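Local atomic coordinates of bacterioferritin (Mycobacterium smegmatis str. MC2 155, PDB entry 3BKN), a protein that probably stores iron, oxidising Fe(2+) with dioxygen at a dinuclear centre and laying down the ferric mineral inside a haem-containing shell of 24 subunits. Residues 15-20 with 98-103; 23-28 with 49-54; 92-97 with 128-133. One frame throughout, in Å; residues are numbered along the deposited sequence.

The three contacts tie together the four long helices of the subunit, a ferritin four-helix bundle of two antiparallel pairs. Contact 1 joins helix 5-34 to helix 83-110, contact 2 joins helix 5-34 to helix 38-64, and contact 3 joins helix 83-110 to helix 114-144. Their centres lie 10 to 14 Å apart around the dinuclear zinc site. Along the chain both segments of contact 2 fall between those of contact 1, contact 3 follows contact 2, and the segments of contacts 1 and 3 alternate. One zinc is shared by contacts 1 and 2, the other by contacts 2 and 3, with Glu-51 bridging the pair. Residues distant in sequence thus build one metal centre in the bundle core.

Contact 1 of 3, residues 15-20 with 98-103; sequences LTSELT and LERLKP. With ZN (zinc ion), chain M.
Arg-100 leaves its helix extended, chi1 at 180° setting CG opposite the backbone N, and a bend at chi3 (-58°) swings the guanidinium onto the hydroxyl of Ser-17. NH2 of Arg-100 gives a weak hydrogen bond of 2.8 Å to OG of Ser-17, bent to 120° at the hydrogen. The hydroxyl meets the planar group obliquely, and CB of Ser-17 rests 3.6 Å from NH1 of Arg-100. Between residues 15-20 and 98-103 this pair makes all the close contact: the nearest CA atoms, those of Ser-17 and Arg-100, are 9.8 Å apart, and the long arginine spans most of the gap. NH1 of Arg-100 also has a weak hydrogen bond to OE1 of Gln-14, while Phe-75 packs against both Ser-17 and Arg-100.

In the ferritin four-helix bundle, this is where helix 5-34 faces helix 83-110, beside the dinuclear centre. Glu-18, next to Ser-17, turns its chain inward through a bend at chi2, and its OE1 binds one zinc ion at 2.0 Å. Glu-51, His-54 and Glu-127 complete that site. The other carboxylate oxygen of Glu-18, OE2, is hydrogen-bonded to NE2 of Gln-14, which should limit rotation of the group. Within helix 5-34, OG1 of Thr-20 donates to O of Thr-16 at 2.9 Å, across the carbonyl plane from the backbone N of Thr-20, and is also hydrogen-bonded to N of Phe-75.

Contact 2 of 3, residues 23-28 with 49-54; sequences NQYFLH and FEEMRH. With ZN (zinc ion), chain M; ZN (zinc ion), chain N; HEM (protoporphyrin IX containing Fe), chain T.
Between helix 5-34 and helix 38-64 of the bundle, this contact reaches the dinuclear metal site through Glu-51 and the haem pocket through Met-52. On the metal side, CE2 of Tyr-25 comes within 3.7 Å of OE2 of Glu-51, ring and carboxylate planes only 15° apart, and CD2 of the tyrosine lies against the glutamate CG. The phenol OH is hydrogen-bonded to Glu-94. Bent at chi2 (-52°), Glu-51 divides its oxygens between two zinc ions: OE1 binds the one also held by ND1 of His-54, and OE2 binds the other at 2.0 Å.

On the haem side, CD1 of Phe-26 meets CE of Met-52 at 4.4 Å in loose apolar packing. One face of the Phe-26 ring takes the haem methyl CMB, 3.6 Å from CD2 of that ring. Met-52 lays its thioether over the porphyrin, SD 2.4 Å from the haem FE; CE1 of Phe-49 approaches the haem C2A at 3.4 Å. The second axial ligand is Met-52 of a neighbouring subunit, giving the bis-methionine haem at the dimer interface that is characteristic of bacterioferritins.

Contact 3 of 3, residues 92-97 with 128-133; sequences AIEYEV and ETHIDY. With ZN (zinc ion), chain N.
Glu-94 begins its contact with helix 114-144 at CB, which packs against CG1 of Ile-131 at 3.4 Å and more distantly against CD1 of the same residue. From there CG passes near CB of His-130, and a bend at chi2 (-69°) brings the carboxylate round to the metal. OE2 binds the zinc ion at 2.0 Å, while OE1 stays 2.9 Å from that same zinc. His-130 supplies the next ligand, its ND1 lying 2.1 Å from the zinc. Carboxylate and imidazole planes stand 77° apart, with OE2 of Glu-94 at the edge of the ring, 3.0 Å from ND1 of His-130; the metal joins these two atoms, not a hydrogen bond.

Ile-131 also meets Tyr-95: the two side chains cross at about a right angle, CG2 of Ile-131 sitting 3.7 Å from OH of Tyr-95, whose hydroxyl is hydrogen-bonded to Glu-135. The two helix segments run roughly antiparallel, at 147°.

Glu-51 and Glu-127 complete the zinc site, and Tyr-25 OH is hydrogen-bonded to OE2 of Glu-94. Three carboxylates and one imidazole suit a divalent cation, zinc in this structure and probably iron during ferroxidation.

Contact 1 of 3, residues 15-20 with 98-103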
loop_
_atom_site.group_PDB
_atom_site.type_symbol
_atom_site.label_atom_id
_atom_site.label_comp_id
_atom_site.label_asym_id
_atom_site.label_seq_id
_atom_site.Cartn_x
_atom_site.Cartn_y
_atom_site.Cartn_z
ATOM N N LEU A 15 -6.041 -19.021 49.210
ATOM C CA LEU A 15 -6.738 -19.665 48.093
ATOM C C LEU A 15 -8.230 -19.758 48.369
ATOM O O LEU A 15 -9.029 -19.490 47.462
ATOM C CB LEU A 15 -6.195 -21.081 47.803
ATOM C CG LEU A 15 -6.772 -21.764 46.579
ATOM C CD1 LEU A 15 -6.576 -20.934 45.311
ATOM C CD2 LEU A 15 -6.061 -23.002 46.424
ATOM N N THR A 16 -8.605 -20.148 49.597
ATOM C CA THR A 16 -10.011 -20.282 49.901
ATOM C C THR A 16 -10.671 -18.936 49.765
ATOM O O THR A 16 -11.759 -18.846 49.177
ATOM C CB THR A 16 -10.256 -20.882 51.277
ATOM O OG1 THR A 16 -9.831 -22.242 51.243
ATOM C CG2 THR A 16 -11.764 -20.844 51.654
ATOM N N SER A 17 -10.014 -17.891 50.265
ATOM C CA SER A 17 -10.540 -16.506 50.108
ATOM C C SER A 17 -10.740 -16.094 48.641
ATOM O O SER A 17 -11.800 -15.543 48.309
ATOM C CB SER A 17 -9.671 -15.450 50.792
ATOM O OG SER A 17 -10.177 -15.131 52.065
ATOM N N GLU A 18 -9.758 -16.364 47.770
ATOM C CA GLU A 18 -9.963 -16.080 46.359
ATOM C C GLU A 18 -11.112 -16.900 45.749
ATOM O O GLU A 18 -11.890 -16.380 44.921
ATOM C CB GLU A 18 -8.727 -16.283 45.485
ATOM C CG GLU A 18 -7.482 -15.802 46.032
ATOM C CD GLU A 18 -7.346 -14.308 46.048
ATOM O OE1 GLU A 18 -8.098 -13.595 45.364
ATOM O OE2 GLU A 18 -6.427 -13.843 46.741
ATOM N N LEU A 19 -11.224 -18.170 46.095
ATOM C CA LEU A 19 -12.240 -18.932 45.431
ATOM C C LEU A 19 -13.577 -18.401 45.858
ATOM O O LEU A 19 -14.530 -18.470 45.078
ATOM C CB LEU A 19 -12.171 -20.403 45.728
ATOM C CG LEU A 19 -10.893 -21.015 45.254
ATOM C CD1 LEU A 19 -10.766 -22.346 45.932
ATOM C CD2 LEU A 19 -10.883 -21.142 43.777
ATOM N N THR A 20 -13.649 -17.867 47.081
ATOM C CA THR A 20 -14.895 -17.323 47.599
ATOM C C THR A 20 -15.160 -16.003 46.953
ATOM O O THR A 20 -16.294 -15.743 46.563
ATOM C CB THR A 20 -14.852 -17.082 49.097
ATOM O OG1 THR A 20 -14.535 -18.301 49.784
ATOM C CG2 THR A 20 -16.192 -16.607 49.553
ATOM N N LEU A 98 -6.761 -8.520 53.892
ATOM C CA LEU A 98 -5.801 -7.733 54.663
ATOM C C LEU A 98 -5.438 -8.334 56.023
ATOM O O LEU A 98 -4.275 -8.464 56.326
ATOM C CB LEU A 98 -6.328 -6.322 54.881
ATOM C CG LEU A 98 -5.778 -5.241 53.981
ATOM C CD1 LEU A 98 -6.213 -5.492 52.543
ATOM C CD2 LEU A 98 -6.269 -3.915 54.468
ATOM N N GLU A 99 -6.423 -8.684 56.843
ATOM C CA GLU A 99 -6.142 -9.228 58.173
ATOM C C GLU A 99 -5.208 -10.447 58.068
ATOM O O GLU A 99 -4.326 -10.622 58.890
ATOM C CB GLU A 99 -7.435 -9.617 58.901
ATOM C CG GLU A 99 -8.232 -8.478 59.521
ATOM C CD GLU A 99 -9.660 -8.905 59.914
ATOM O OE1 GLU A 99 -9.835 -10.018 60.493
ATOM O OE2 GLU A 99 -10.601 -8.110 59.634
ATOM N N ARG A 100 -5.402 -11.273 57.046
ATOM C CA ARG A 100 -4.631 -12.483 56.858
ATOM C C ARG A 100 -3.257 -12.217 56.254
ATOM O O ARG A 100 -2.276 -12.713 56.776
ATOM C CB ARG A 100 -5.417 -13.469 56.011
ATOM C CG ARG A 100 -4.703 -14.771 55.746
ATOM C CD ARG A 100 -5.399 -15.555 54.609
ATOM N NE ARG A 100 -6.820 -15.843 54.876
ATOM C CZ ARG A 100 -7.829 -15.187 54.312
ATOM N NH1 ARG A 100 -7.579 -14.213 53.443
ATOM N NH2 ARG A 100 -9.091 -15.498 54.609
ATOM N N LEU A 101 -3.181 -11.416 55.189
ATOM C CA LEU A 101 -1.917 -11.165 54.492
ATOM C C LEU A 101 -0.911 -10.224 55.159
ATOM O O LEU A 101 0.327 -10.335 54.948
ATOM C CB LEU A 101 -2.156 -10.728 53.061
ATOM C CG LEU A 101 -2.881 -11.850 52.314
ATOM C CD1 LEU A 101 -2.992 -11.513 50.819
ATOM C CD2 LEU A 101 -2.248 -13.244 52.584
ATOM N N LYS A 102 -1.417 -9.312 55.972
ATOM C CA LYS A 102 -0.545 -8.391 56.644
ATOM C C LYS A 102 0.446 -9.141 57.541
ATOM O O LYS A 102 1.658 -9.013 57.317
ATOM C CB LYS A 102 -1.339 -7.300 57.366
ATOM C CG LYS A 102 -1.764 -6.139 56.421
ATOM C CD LYS A 102 -2.722 -5.196 57.168
ATOM C CE LYS A 102 -2.126 -3.796 57.433
ATOM N NZ LYS A 102 -2.457 -3.326 58.820
ATOM N N PRO A 103 -0.042 -9.976 58.507
ATOM C CA PRO A 103 0.934 -10.851 59.207
ATOM C C PRO A 103 1.467 -12.013 58.325
ATOM O O PRO A 103 2.597 -12.457 58.514
ATOM C CB PRO A 103 0.147 -11.378 60.416
ATOM C CG PRO A 103 -1.322 -11.196 60.101
ATOM C CD PRO A 103 -1.449 -10.202 58.962
HETATM ZN ZN ZN M . -7.683 -11.683 45.310
#

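Contact 2 of 3, residues 23-28 with 49-54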
loop_
_atom_site.group_PDB
_atom_site.type_symbol
_atom_site.label_atom_id
_atom_site.label_comp_id
_atom_site.label_asym_id
_atom_site.label_seq_id
_atom_site.Cartn_x
_atom_site.Cartn_y
_atom_site.Cartn_z
ATOM N N ASN A 23 -16.695 -16.325 43.343
ATOM C CA ASN A 23 -18.106 -16.603 43.339
ATOM C C ASN A 23 -18.888 -15.367 43.775
ATOM O O ASN A 23 -19.895 -15.005 43.148
ATOM C CB ASN A 23 -18.394 -17.831 44.190
ATOM C CG ASN A 23 -17.867 -19.140 43.535
ATOM O OD1 ASN A 23 -16.947 -19.106 42.690
ATOM N ND2 ASN A 23 -18.434 -20.287 43.934
ATOM N N GLN A 24 -18.394 -14.657 44.795
ATOM C CA GLN A 24 -19.170 -13.539 45.315
ATOM C C GLN A 24 -19.288 -12.438 44.286
ATOM O O GLN A 24 -20.409 -11.996 43.989
ATOM C CB GLN A 24 -18.627 -13.013 46.629
ATOM C CG GLN A 24 -19.687 -12.242 47.424
ATOM C CD GLN A 24 -19.195 -11.898 48.836
ATOM O OE1 GLN A 24 -19.182 -12.769 49.738
ATOM N NE2 GLN A 24 -18.771 -10.642 49.032
ATOM N N TYR A 25 -18.143 -12.015 43.742
ATOM C CA TYR A 25 -18.107 -11.028 42.661
ATOM C C TYR A 25 -18.867 -11.480 41.424
ATOM O O TYR A 25 -19.701 -10.743 40.893
ATOM C CB TYR A 25 -16.685 -10.745 42.249
ATOM C CG TYR A 25 -15.924 -9.835 43.170
ATOM C CD1 TYR A 25 -16.297 -8.482 43.309
ATOM C CD2 TYR A 25 -14.811 -10.279 43.846
ATOM C CE1 TYR A 25 -15.607 -7.629 44.117
ATOM C CE2 TYR A 25 -14.088 -9.428 44.670
ATOM C CZ TYR A 25 -14.480 -8.098 44.796
ATOM O OH TYR A 25 -13.760 -7.201 45.604
ATOM N N PHE A 26 -18.617 -12.698 40.960
ATOM C CA PHE A 26 -19.251 -13.103 39.735
ATOM C C PHE A 26 -20.746 -13.015 39.848
ATOM O O PHE A 26 -21.387 -12.450 38.957
ATOM C CB PHE A 26 -18.802 -14.471 39.209
ATOM C CG PHE A 26 -19.219 -14.714 37.767
ATOM C CD1 PHE A 26 -18.478 -14.173 36.710
ATOM C CD2 PHE A 26 -20.391 -15.416 37.464
ATOM C CE1 PHE A 26 -18.881 -14.354 35.419
ATOM C CE2 PHE A 26 -20.764 -15.596 36.186
ATOM C CZ PHE A 26 -20.013 -15.075 35.175
ATOM N N LEU A 27 -21.294 -13.543 40.939
ATOM C CA LEU A 27 -22.747 -13.510 41.194
ATOM C C LEU A 27 -23.232 -12.079 41.355
ATOM O O LEU A 27 -24.277 -11.742 40.818
ATOM C CB LEU A 27 -23.115 -14.323 42.427
ATOM C CG LEU A 27 -24.547 -14.357 42.977
ATOM C CD1 LEU A 27 -25.527 -15.018 42.035
ATOM C CD2 LEU A 27 -24.502 -15.150 44.269
ATOM N N HIS A 28 -22.487 -11.224 42.060
ATOM C CA HIS A 28 -22.889 -9.830 42.164
ATOM C C HIS A 28 -23.005 -9.207 40.766
ATOM O O HIS A 28 -23.982 -8.523 40.455
ATOM C CB HIS A 28 -21.942 -9.011 43.030
ATOM C CG HIS A 28 -22.088 -9.259 44.492
ATOM N ND1 HIS A 28 -21.106 -8.921 45.400
ATOM C CD2 HIS A 28 -23.103 -9.807 45.212
ATOM C CE1 HIS A 28 -21.517 -9.239 46.621
ATOM N NE2 HIS A 28 -22.726 -9.782 46.535
ATOM N N PHE A 49 -12.686 -11.654 37.535
ATOM C CA PHE A 49 -11.596 -12.267 36.778
ATOM C C PHE A 49 -10.249 -12.045 37.468
ATOM O O PHE A 49 -9.379 -12.904 37.449
ATOM C CB PHE A 49 -11.575 -11.777 35.346
ATOM C CG PHE A 49 -12.747 -12.198 34.547
ATOM C CD1 PHE A 49 -13.247 -13.465 34.641
ATOM C CD2 PHE A 49 -13.331 -11.338 33.644
ATOM C CE1 PHE A 49 -14.332 -13.873 33.875
ATOM C CE2 PHE A 49 -14.421 -11.747 32.874
ATOM C CZ PHE A 49 -14.912 -13.039 33.007
ATOM N N GLU A 50 -10.091 -10.895 38.097
ATOM C CA GLU A 50 -8.890 -10.632 38.861
ATOM C C GLU A 50 -8.768 -11.622 39.990
ATOM O O GLU A 50 -7.672 -12.062 40.259
ATOM C CB GLU A 50 -8.841 -9.190 39.392
ATOM C CG GLU A 50 -7.561 -8.446 38.901
ATOM C CD GLU A 50 -7.230 -7.181 39.675
ATOM O OE1 GLU A 50 -7.818 -6.110 39.345
ATOM O OE2 GLU A 50 -6.362 -7.269 40.582
ATOM N N GLU A 51 -9.877 -12.004 40.624
ATOM C CA GLU A 51 -9.820 -13.035 41.633
ATOM C C GLU A 51 -9.483 -14.368 41.043
ATOM O O GLU A 51 -8.719 -15.109 41.639
ATOM C CB GLU A 51 -11.091 -13.139 42.428
ATOM C CG GLU A 51 -11.431 -11.903 43.141
ATOM C CD GLU A 51 -10.316 -11.320 44.005
ATOM O OE1 GLU A 51 -9.254 -11.958 44.183
ATOM O OE2 GLU A 51 -10.489 -10.185 44.501
ATOM N N MET A 52 -10.054 -14.689 39.884
ATOM C CA MET A 52 -9.694 -15.929 39.203
ATOM C C MET A 52 -8.184 -16.007 38.960
ATOM O O MET A 52 -7.573 -17.057 39.193
ATOM C CB MET A 52 -10.440 -16.074 37.897
ATOM C CG MET A 52 -11.904 -16.349 38.053
ATOM S SD MET A 52 -12.802 -16.325 36.475
ATOM C CE MET A 52 -14.333 -15.527 37.013
ATOM N N ARG A 53 -7.577 -14.900 38.525
ATOM C CA ARG A 53 -6.128 -14.865 38.355
ATOM C C ARG A 53 -5.371 -15.076 39.678
ATOM O O ARG A 53 -4.392 -15.846 39.710
ATOM C CB ARG A 53 -5.685 -13.621 37.608
ATOM C CG ARG A 53 -6.160 -13.615 36.163
ATOM C CD ARG A 53 -5.793 -12.329 35.391
ATOM N NE ARG A 53 -6.704 -11.254 35.749
ATOM C CZ ARG A 53 -6.558 -9.988 35.398
ATOM N NH1 ARG A 53 -5.532 -9.608 34.649
ATOM N NH2 ARG A 53 -7.448 -9.095 35.799
ATOM N N HIS A 54 -5.834 -14.454 40.769
ATOM C CA HIS A 54 -5.244 -14.674 42.074
ATOM C C HIS A 54 -5.251 -16.164 42.481
ATOM O O HIS A 54 -4.216 -16.721 42.911
ATOM C CB HIS A 54 -5.992 -13.863 43.099
ATOM C CG HIS A 54 -5.730 -12.410 43.001
ATOM N ND1 HIS A 54 -6.407 -11.478 43.760
ATOM C CD2 HIS A 54 -4.885 -11.715 42.201
ATOM C CE1 HIS A 54 -5.947 -10.276 43.468
ATOM N NE2 HIS A 54 -5.034 -10.391 42.513
HETATM ZN ZN ZN M . -7.683 -11.683 45.310
HETATM ZN ZN ZN N . -9.857 -8.508 45.465
HETATM C CHA HEM T . -12.319 -17.147 32.756
HETATM C CHB HEM T . -16.644 -17.833 34.882
HETATM C CHC HEM T . -14.408 -20.033 38.555
HETATM C CHD HEM T . -10.050 -19.223 36.550
HETATM C C1A HEM T . -13.767 -17.177 32.970
HETATM C C2A HEM T . -14.702 -16.644 31.985
HETATM C C3A HEM T . -15.984 -16.854 32.631
HETATM C C4A HEM T . -15.623 -17.477 33.904
HETATM C CMA HEM T . -17.352 -16.517 32.131
HETATM C CAA HEM T . -14.404 -16.044 30.642
HETATM C CBA HEM T . -13.329 -16.896 29.981
HETATM C CGA HEM T . -13.713 -17.383 28.604
HETATM O O1A HEM T . -14.495 -18.349 28.505
HETATM O O2A HEM T . -13.214 -16.814 27.613
HETATM C C1B HEM T . -16.424 -18.503 36.151
HETATM C C2B HEM T . -17.540 -18.889 37.016
HETATM C C3B HEM T . -16.785 -19.535 38.067
HETATM C C4B HEM T . -15.458 -19.468 37.725
HETATM C CMB HEM T . -19.012 -18.676 36.844
HETATM C CAB HEM T . -17.354 -20.141 39.283
HETATM C CBB HEM T . -17.026 -19.670 40.472
HETATM C C1C HEM T . -12.970 -20.053 38.352
HETATM C C2C HEM T . -12.060 -20.679 39.320
HETATM C C3C HEM T . -10.772 -20.444 38.717
HETATM C C4C HEM T . -11.070 -19.716 37.475
HETATM C CMC HEM T . -12.309 -21.393 40.607
HETATM C CAC HEM T . -9.501 -20.889 39.318
HETATM C CBC HEM T . -8.382 -20.415 38.854
HETATM C C1D HEM T . -10.296 -18.518 35.298
HETATM C C2D HEM T . -9.211 -18.131 34.419
HETATM C C3D HEM T . -9.942 -17.531 33.313
HETATM C C4D HEM T . -11.261 -17.630 33.662
HETATM C CMD HEM T . -7.736 -18.324 34.631
HETATM C CAD HEM T . -9.378 -16.915 32.072
HETATM C CBD HEM T . -8.254 -15.983 32.489
HETATM C CGD HEM T . -8.584 -14.539 32.221
HETATM O O1D HEM T . -8.565 -13.743 33.176
HETATM O O2D HEM T . -8.846 -14.196 31.059
HETATM N NA HEM T . -14.311 -17.656 34.097
HETATM N NB HEM T . -15.209 -18.861 36.580
HETATM N NC HEM T . -12.389 -19.496 37.289
HETATM N ND HEM T . -11.516 -18.232 34.833
HETATM FE FE HEM T . -13.350 -18.533 35.707
#

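Contact 3 of 3, residues 92-97 with 128-133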
loop_
_atom_site.group_PDB
_atom_site.type_symbol
_atom_site.label_atom_id
_atom_site.label_comp_id
_atom_site.label_asym_id
_atom_site.label_seq_id
_atom_site.Cartn_x
_atom_site.Cartn_y
_atom_site.Cartn_z
ATOM N N ALA A 92 -16.241 -6.474 52.798
ATOM C CA ALA A 92 -16.008 -7.305 53.952
ATOM C C ALA A 92 -14.973 -8.415 53.680
ATOM O O ALA A 92 -14.107 -8.651 54.514
ATOM C CB ALA A 92 -17.348 -7.832 54.563
ATOM N N ILE A 93 -15.023 -9.078 52.520
ATOM C CA ILE A 93 -13.975 -10.047 52.247
ATOM C C ILE A 93 -12.597 -9.486 51.877
ATOM O O ILE A 93 -11.575 -10.145 52.128
ATOM C CB ILE A 93 -14.326 -11.194 51.289
ATOM C CG1 ILE A 93 -15.014 -10.718 50.055
ATOM C CG2 ILE A 93 -15.142 -12.320 52.012
ATOM C CD1 ILE A 93 -15.415 -11.927 49.230
ATOM N N GLU A 94 -12.549 -8.297 51.279
ATOM C CA GLU A 94 -11.262 -7.704 51.006
ATOM C C GLU A 94 -10.567 -7.385 52.311
ATOM O O GLU A 94 -9.363 -7.622 52.422
ATOM C CB GLU A 94 -11.374 -6.499 50.093
ATOM C CG GLU A 94 -11.918 -6.830 48.720
ATOM C CD GLU A 94 -10.962 -7.650 47.868
ATOM O OE1 GLU A 94 -9.846 -8.020 48.319
ATOM O OE2 GLU A 94 -11.330 -7.948 46.718
ATOM N N TYR A 95 -11.317 -6.916 53.310
ATOM C CA TYR A 95 -10.744 -6.640 54.636
ATOM C C TYR A 95 -10.246 -7.890 55.310
ATOM O O TYR A 95 -9.219 -7.843 55.995
ATOM C CB TYR A 95 -11.693 -5.890 55.561
ATOM C CG TYR A 95 -11.542 -4.430 55.374
ATOM C CD1 TYR A 95 -10.286 -3.814 55.551
ATOM C CD2 TYR A 95 -12.616 -3.637 55.008
ATOM C CE1 TYR A 95 -10.115 -2.420 55.370
ATOM C CE2 TYR A 95 -12.462 -2.235 54.810
ATOM C CZ TYR A 95 -11.212 -1.648 54.993
ATOM O OH TYR A 95 -11.047 -0.303 54.807
ATOM N N GLU A 96 -10.947 -9.016 55.132
ATOM C CA GLU A 96 -10.439 -10.273 55.692
ATOM C C GLU A 96 -9.127 -10.655 55.042
ATOM O O GLU A 96 -8.245 -11.177 55.726
ATOM C CB GLU A 96 -11.430 -11.410 55.605
ATOM C CG GLU A 96 -12.603 -11.153 56.515
ATOM C CD GLU A 96 -13.797 -12.060 56.255
ATOM O OE1 GLU A 96 -14.017 -12.479 55.078
ATOM O OE2 GLU A 96 -14.511 -12.320 57.257
ATOM N N VAL A 97 -8.976 -10.363 53.753
ATOM C CA VAL A 97 -7.728 -10.635 53.089
ATOM C C VAL A 97 -6.570 -9.820 53.696
ATOM O O VAL A 97 -5.530 -10.386 54.025
ATOM C CB VAL A 97 -7.874 -10.525 51.575
ATOM C CG1 VAL A 97 -6.515 -10.534 50.907
ATOM C CG2 VAL A 97 -8.741 -11.690 51.084
ATOM N N GLU A 128 -5.803 -4.049 48.033
ATOM C CA GLU A 128 -5.910 -2.703 48.623
ATOM C C GLU A 128 -6.549 -1.797 47.585
ATOM O O GLU A 128 -7.361 -0.949 47.909
ATOM C CB GLU A 128 -4.562 -2.160 49.074
ATOM C CG GLU A 128 -4.009 -2.819 50.321
ATOM C CD GLU A 128 -2.721 -2.152 50.886
ATOM O OE1 GLU A 128 -2.599 -0.902 50.834
ATOM O OE2 GLU A 128 -1.834 -2.862 51.435
ATOM N N THR A 129 -6.246 -2.019 46.321
ATOM C CA THR A 129 -6.894 -1.265 45.278
ATOM C C THR A 129 -8.416 -1.533 45.166
ATOM O O THR A 129 -9.192 -0.588 44.954
ATOM C CB THR A 129 -6.113 -1.441 43.957
ATOM O OG1 THR A 129 -4.875 -0.737 44.097
ATOM C CG2 THR A 129 -6.863 -0.875 42.743
ATOM N N HIS A 130 -8.832 -2.789 45.338
ATOM C CA HIS A 130 -10.245 -3.129 45.358
ATOM C C HIS A 130 -10.881 -2.418 46.528
ATOM O O HIS A 130 -11.930 -1.819 46.371
ATOM C CB HIS A 130 -10.530 -4.641 45.452
ATOM C CG HIS A 130 -10.151 -5.444 44.229
ATOM N ND1 HIS A 130 -10.211 -6.831 44.198
ATOM C CD2 HIS A 130 -9.672 -5.069 43.012
ATOM C CE1 HIS A 130 -9.802 -7.270 43.016
ATOM N NE2 HIS A 130 -9.456 -6.224 42.281
ATOM N N ILE A 131 -10.243 -2.444 47.690
ATOM C CA ILE A 131 -10.776 -1.750 48.867
ATOM C C ILE A 131 -10.956 -0.276 48.607
ATOM O O ILE A 131 -11.962 0.284 48.971
ATOM C CB ILE A 131 -9.890 -1.947 50.144
ATOM C CG1 ILE A 131 -9.982 -3.401 50.620
ATOM C CG2 ILE A 131 -10.296 -0.980 51.270
ATOM C CD1 ILE A 131 -8.831 -3.834 51.468
ATOM N N ASP A 132 -9.970 0.356 47.993
ATOM C CA ASP A 132 -10.061 1.758 47.646
ATOM C C ASP A 132 -11.265 2.019 46.740
ATOM O O ASP A 132 -12.059 2.938 47.012
ATOM C CB ASP A 132 -8.776 2.212 46.952
ATOM C CG ASP A 132 -8.743 3.721 46.718
ATOM O OD1 ASP A 132 -9.103 4.466 47.670
ATOM O OD2 ASP A 132 -8.375 4.160 45.591
ATOM N N TYR A 133 -11.429 1.205 45.682
ATOM C CA TYR A 133 -12.551 1.384 44.777
ATOM C C TYR A 133 -13.884 1.291 45.542
ATOM O O TYR A 133 -14.739 2.166 45.438
ATOM C CB TYR A 133 -12.470 0.393 43.621
ATOM C CG TYR A 133 -13.793 0.237 42.918
ATOM C CD1 TYR A 133 -14.320 1.272 42.122
ATOM C CD2 TYR A 133 -14.560 -0.935 43.087
ATOM C CE1 TYR A 133 -15.563 1.110 41.467
ATOM C CE2 TYR A 133 -15.786 -1.101 42.441
ATOM C CZ TYR A 133 -16.285 -0.079 41.644
ATOM O OH TYR A 133 -17.520 -0.238 41.075
HETATM ZN ZN ZN N . -9.857 -8.508 45.465
#